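Local coordinates for GGDEF family protein (Vibrio cholerae, PDB 5GZS) that probably senses arginine through its periplasmic solute-binding region, as part of a membrane diguanylate cyclase that would make the second messenger cyclic di-GMP, at residues A[22-25]-A[26-30]. Residues are numbered along the deposited sequence; the frame is centred on the assembly and turned at random.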
# COMPACT_ATOMS: atom_id res chain seq x y z
N ASP A 22 31.77 -17.66 20.59
CA ASP A 22 31.91 -18.12 21.96
C ASP A 22 31.11 -19.41 22.12
O ASP A 22 31.58 -20.37 22.72
CB ASP A 22 31.39 -17.10 22.98
CG ASP A 22 32.18 -15.80 23.00
OD1 ASP A 22 33.27 -15.73 22.36
OD2 ASP A 22 31.70 -14.85 23.69
N SER A 23 29.89 -19.45 21.59
CA SER A 23 29.08 -20.61 21.84
C SER A 23 29.71 -21.84 21.13
O SER A 23 29.79 -22.92 21.69
CB SER A 23 27.64 -20.37 21.39
OG SER A 23 26.81 -21.50 21.69
N ILE A 24 30.22 -21.62 19.92
CA ILE A 24 30.86 -22.64 19.13
C ILE A 24 32.22 -23.02 19.71
O ILE A 24 32.58 -24.20 19.73
CB ILE A 24 31.06 -22.18 17.69
CG1 ILE A 24 29.71 -22.06 16.97
CG2 ILE A 24 32.00 -23.11 16.96
CD1 ILE A 24 29.73 -21.00 15.84
N ALA A 25 32.97 -22.02 20.16
CA ALA A 25 34.32 -22.26 20.65
C ALA A 25 34.20 -23.25 21.77
O ALA A 25 34.94 -24.23 21.83
CB ALA A 25 34.97 -21.00 21.15
N HIS A 26 33.24 -23.02 22.62
CA HIS A 26 33.07 -23.79 23.79
C HIS A 26 32.51 -25.14 23.49
O HIS A 26 32.86 -26.11 24.11
CB HIS A 26 32.18 -23.05 24.74
CG HIS A 26 31.92 -23.78 26.00
ND1 HIS A 26 32.82 -23.82 27.03
CD2 HIS A 26 30.86 -24.51 26.40
CE1 HIS A 26 32.32 -24.53 28.01
NE2 HIS A 26 31.14 -24.97 27.65
N HIS A 27 31.62 -25.22 22.53
CA HIS A 27 30.96 -26.48 22.28
C HIS A 27 31.91 -27.49 21.64
O HIS A 27 31.91 -28.66 22.02
CB HIS A 27 29.73 -26.28 21.41
CG HIS A 27 28.89 -27.51 21.25
ND1 HIS A 27 28.88 -28.26 20.10
CD2 HIS A 27 27.99 -28.08 22.09
CE1 HIS A 27 28.02 -29.26 20.23
NE2 HIS A 27 27.46 -29.16 21.42
N PHE A 28 32.73 -27.02 20.69
CA PHE A 28 33.70 -27.88 20.01
C PHE A 28 35.12 -27.81 20.59
O PHE A 28 36.04 -28.41 20.04
CB PHE A 28 33.76 -27.52 18.53
CG PHE A 28 32.53 -27.86 17.77
CD1 PHE A 28 32.12 -29.18 17.65
CD2 PHE A 28 31.77 -26.86 17.16
CE1 PHE A 28 30.97 -29.49 16.94
CE2 PHE A 28 30.62 -27.17 16.44
CZ PHE A 28 30.22 -28.49 16.32
N ASN A 29 35.30 -27.09 21.70
CA ASN A 29 36.62 -26.92 22.29
C ASN A 29 37.60 -26.30 21.28
O ASN A 29 38.66 -26.87 21.03
CB ASN A 29 37.14 -28.28 22.81
CG ASN A 29 38.38 -28.15 23.69
OD1 ASN A 29 38.97 -27.08 23.83
ND2 ASN A 29 38.79 -29.28 24.28
N LEU A 30 37.24 -25.16 20.70
CA LEU A 30 38.08 -24.51 19.68
C LEU A 30 38.73 -23.25 20.21
O LEU A 30 38.12 -22.50 20.96
CB LEU A 30 37.25 -24.16 18.43
CG LEU A 30 36.40 -25.26 17.81
CD1 LEU A 30 35.46 -24.68 16.78
CD2 LEU A 30 37.27 -26.32 17.19
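I24 packs one methyl, CG2, against two residues that follow it round the end of helix 15-28. CG2 lies 3.8 Å from F28 CD2, meeting the phenyl ring at its edge and near its plane, while L30 CD1 approaches the same methyl at 3.8 Å. With CG1 beside the backbone N (chi1 -69°), CG2 is left anti to that N and can reach both partners. This is the tight side, and I182 and Y185 of helix 176-186 also pack on I24, with K181 against F28.

The solvent side is looser: H26, D22 and N29 are exposed, and the H26 imidazole projects away from the preceding turn. Of the polar groups nearby, D22 OD1 bonds to Y34 OH and S23 OG to Y185 OH.

Regular i to i+4 bonds run as far as F28 N to I24 O, 3.0 Å with an N-H...O angle of 174°. N29 then takes a positive phi (57°), turning the chain so that L30 N donates to A25 O over 2.7 Å, in the carbonyl plane on a lone pair. The 6→1 bond and the positive phi at N29 together are the signature of a Schellman motif, closing the helix of a beta-alpha-beta unit before strand 32-36 in a family 3 solute-binding fold.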